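Local coordinates for UPF0255 protein frsA (Vibrio vulnificus, PDB 4I4C) that probably hydrolyses carboxylic esters as an alpha/beta-hydrolase-fold esterase, and here holds hexanoic acid in a pocket, at residues A135-L140 / G201-Q206. Residues are numbered along the deposited sequence; the frame is centred on the assembly and turned at random.
With 6NA (hexanoic acid), chain D.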
ATOM      1  N   ALA A 135      -2.684 -12.247   4.154  1.00 17.55           N
ATOM      2  CA  ALA A 135      -2.053 -13.568   4.019  1.00 18.86           C
ATOM      3  C   ALA A 135      -0.781 -13.511   3.163  1.00 14.22           C
ATOM      4  O   ALA A 135       0.207 -14.189   3.448  1.00 14.52           O
ATOM      5  CB  ALA A 135      -3.045 -14.589   3.440  1.00 15.29           C
ATOM      6  N   GLY A 136      -0.807 -12.695   2.111  1.00 12.64           N
ATOM      7  CA  GLY A 136       0.333 -12.607   1.219  1.00 12.63           C
ATOM      8  C   GLY A 136       1.359 -11.560   1.643  1.00 14.04           C
ATOM      9  O   GLY A 136       2.511 -11.566   1.190  1.00 12.52           O
ATOM     10  N   TYR A 137       0.932 -10.640   2.496  1.00 11.55           N
ATOM     11  CA  TYR A 137       1.824  -9.576   2.974  1.00 18.50           C
ATOM     12  C   TYR A 137       3.093 -10.199   3.527  1.00 20.80           C
ATOM     13  O   TYR A 137       3.015 -11.193   4.279  1.00 18.16           O
ATOM     14  CB  TYR A 137       1.103  -8.779   4.064  1.00 17.28           C
ATOM     15  CG  TYR A 137       1.958  -7.857   4.912  1.00 15.87           C
ATOM     16  CD1 TYR A 137       2.222  -6.543   4.512  1.00 16.96           C
ATOM     17  CD2 TYR A 137       2.447  -8.275   6.145  1.00 14.71           C
ATOM     18  CE1 TYR A 137       2.982  -5.689   5.314  1.00 15.29           C
ATOM     19  CE2 TYR A 137       3.205  -7.430   6.951  1.00 15.58           C
ATOM     20  CZ  TYR A 137       3.468  -6.134   6.535  1.00 12.52           C
ATOM     21  OH  TYR A 137       4.218  -5.289   7.349  1.00 13.22           O
ATOM     22  N   PRO A 138       4.263  -9.628   3.172  1.00 21.36           N
ATOM     23  CA  PRO A 138       4.447  -8.391   2.393  1.00 17.64           C
ATOM     24  C   PRO A 138       4.659  -8.577   0.880  1.00 21.55           C
ATOM     25  O   PRO A 138       5.289  -7.722   0.236  1.00 18.07           O
ATOM     26  CB  PRO A 138       5.725  -7.822   2.995  1.00 19.65           C
ATOM     27  CG  PRO A 138       6.555  -9.064   3.221  1.00 15.04           C
ATOM     28  CD  PRO A 138       5.544 -10.104   3.722  1.00 19.54           C
ATOM     29  N   HIS A 139       4.169  -9.673   0.317  1.00 13.32           N
ATOM     30  CA  HIS A 139       4.117  -9.821  -1.141  1.00 15.54           C
ATOM     31  C   HIS A 139       5.492  -9.862  -1.798  1.00 19.50           C
ATOM     32  O   HIS A 139       5.773  -9.115  -2.740  1.00 17.21           O
ATOM     33  CB  HIS A 139       3.245  -8.715  -1.746  1.00 18.64           C
ATOM     34  CG  HIS A 139       1.933  -8.563  -1.048  1.00 11.88           C
ATOM     35  ND1 HIS A 139       0.966  -9.545  -1.072  1.00 12.23           N
ATOM     36  CD2 HIS A 139       1.434  -7.555  -0.293  1.00 12.01           C
ATOM     37  CE1 HIS A 139      -0.074  -9.149  -0.364  1.00 13.42           C
ATOM     38  NE2 HIS A 139       0.181  -7.943   0.116  1.00 12.62           N
ATOM     39  N   LEU A 140       6.354 -10.717  -1.263  1.00 16.02           N
ATOM     40  CA  LEU A 140       7.641 -11.016  -1.871  1.00 15.15           C
ATOM     41  C   LEU A 140       7.394 -11.788  -3.161  1.00 23.10           C
ATOM     42  O   LEU A 140       6.526 -12.664  -3.203  1.00 23.54           O
ATOM     43  CB  LEU A 140       8.495 -11.839  -0.913  1.00 23.01           C
ATOM     44  CG  LEU A 140       8.903 -11.123   0.383  1.00 18.94           C
ATOM     45  CD1 LEU A 140       9.968 -11.921   1.107  1.00 17.37           C
ATOM     46  CD2 LEU A 140       9.390  -9.704   0.111  1.00 12.45           C
ATOM     47  N   GLY A 201       1.554   1.917  -0.486  1.00 17.41           N
ATOM     48  CA  GLY A 201       2.995   1.736  -0.526  1.00 16.94           C
ATOM     49  C   GLY A 201       3.428   0.381  -1.056  1.00 23.27           C
ATOM     50  O   GLY A 201       2.594  -0.399  -1.508  1.00 16.69           O
ATOM     51  N   LEU A 202       4.729   0.097  -0.974  1.00 19.20           N
ATOM     52  CA  LEU A 202       5.324  -1.085  -1.614  1.00 18.34           C
ATOM     53  C   LEU A 202       4.885  -2.458  -1.071  1.00 17.81           C
ATOM     54  O   LEU A 202       5.121  -3.472  -1.721  1.00 19.23           O
ATOM     55  CB  LEU A 202       6.857  -0.990  -1.603  1.00 21.50           C
ATOM     56  CG  LEU A 202       7.448   0.155  -2.437  1.00 21.36           C
ATOM     57  CD1 LEU A 202       8.947   0.281  -2.188  1.00 19.68           C
ATOM     58  CD2 LEU A 202       7.175  -0.057  -3.927  1.00 20.78           C
ATOM     59  N   ASP A 203       4.254  -2.498   0.100  1.00 18.85           N
ATOM     60  CA  ASP A 203       3.771  -3.772   0.647  1.00 24.55           C
ATOM     61  C   ASP A 203       2.247  -3.852   0.763  1.00 26.93           C
ATOM     62  O   ASP A 203       1.707  -4.697   1.489  1.00 13.22           O
ATOM     63  CB  ASP A 203       4.463  -4.135   1.974  1.00 21.64           C
ATOM     64  CG  ASP A 203       4.301  -3.068   3.041  1.00 24.79           C
ATOM     65  OD1 ASP A 203       3.293  -2.341   3.037  1.00 32.04           O
ATOM     66  OD2 ASP A 203       5.193  -2.964   3.907  1.00 31.06           O
ATOM     67  N   SER A 204       1.558  -2.967   0.045  1.00 13.66           N
ATOM     68  CA  SER A 204       0.101  -3.038  -0.022  1.00 18.78           C
ATOM     69  C   SER A 204      -0.301  -3.457  -1.431  1.00 18.99           C
ATOM     70  O   SER A 204       0.508  -3.403  -2.355  1.00 18.04           O
ATOM     71  CB  SER A 204      -0.516  -1.664   0.296  1.00 25.71           C
ATOM     72  OG  SER A 204      -0.463  -1.359   1.686  1.00 24.83           O
ATOM     73  N   LEU A 205      -1.553  -3.860  -1.594  1.00 15.38           N
ATOM     74  CA  LEU A 205      -2.115  -4.086  -2.917  1.00 14.95           C
ATOM     75  C   LEU A 205      -3.183  -3.016  -3.126  1.00 15.37           C
ATOM     76  O   LEU A 205      -3.743  -2.493  -2.156  1.00 20.27           O
ATOM     77  CB  LEU A 205      -2.749  -5.488  -3.014  1.00 14.06           C
ATOM     78  CG  LEU A 205      -1.967  -6.751  -2.637  1.00 16.82           C
ATOM     79  CD1 LEU A 205      -2.899  -7.956  -2.722  1.00 24.18           C
ATOM     80  CD2 LEU A 205      -0.733  -6.983  -3.505  1.00 15.86           C
ATOM     81  N   GLN A 206      -3.487  -2.704  -4.384  1.00 17.33           N
ATOM     82  CA  GLN A 206      -4.435  -1.631  -4.687  1.00 16.43           C
ATOM     83  C   GLN A 206      -5.853  -1.931  -4.197  1.00 21.50           C
ATOM     84  O   GLN A 206      -6.697  -1.032  -4.063  1.00 13.61           O
ATOM     85  CB  GLN A 206      -4.429  -1.332  -6.185  1.00 13.79           C
ATOM     86  CG  GLN A 206      -4.902  -2.466  -7.071  1.00 14.46           C
ATOM     87  CD  GLN A 206      -5.067  -1.990  -8.495  1.00 20.69           C
ATOM     88  OE1 GLN A 206      -6.076  -1.391  -8.830  1.00 23.26           O
ATOM     89  NE2 GLN A 206      -4.061  -2.225  -9.330  1.00 21.34           N
TER
HETATM   90  CA  6NA D 502       7.771   2.616   1.978  1.00 36.90           C
HETATM   91  C   6NA D 502       6.490   1.968   1.587  1.00 31.52           C
HETATM   92  O   6NA D 502       5.872   2.302   0.615  1.00 31.25           O
HETATM   93  CB  6NA D 502       8.952   1.749   1.879  1.00 37.74           C
HETATM   94  CG  6NA D 502      10.253   2.328   2.117  1.00 35.56           C
HETATM   95  CD  6NA D 502      10.567   2.805   3.454  1.00 31.74           C
HETATM   96  C6  6NA D 502      11.079   1.805   4.362  1.00 29.62           C
HETATM   97  OXT 6NA D 502       6.034   1.090   2.254  1.00 29.27           O
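His139 and Leu205 meet where the turn following helix 121-136 packs on the loop after strand 193-199, which in the alpha/beta-hydrolase fold is a usual place for oxyanion-hole residues. The contact illustrates how a ligand-binding loop can be backed by a neighbouring turn through apolar and edge contacts. One of these is a CH-pi interaction: Leu205 CD2 sits 3.7 Å from the His139 ring centroid, only 2° off the normal. Tyr137 N lies over the opposite face of the imidazole, toward the rim.

Edge contacts gather on Asp203. Its backbone O lies near the planes of both rings, 3.4 Å from His139 CD2 and 3.6 Å from Tyr137 CD1. Tyr137 CG is anti to its backbone N (chi1 166°), and the side chain lies alongside that of Asp203, pointing the same way, with the ring and carboxylate planes 63° apart. The polar ends look elsewhere, the carboxylate to a salt bridge with Arg53 and the phenol OH to Asn51 O. Pro138, reached through a cis peptide bond, sets its CB against Asp203 CB.

Hydrogen bonds shape each side separately: His139 N to Gly136 O closes one turn, and Ser204 N to Gly201 O spans a type I turn. This second turn presents Leu202 N to the hexanoic acid O, and Phe273 N donates to the same hexanoic acid, an arrangement consistent with an oxyanion hole; the Leu202 N to ligand O bond measures 2.9 Å.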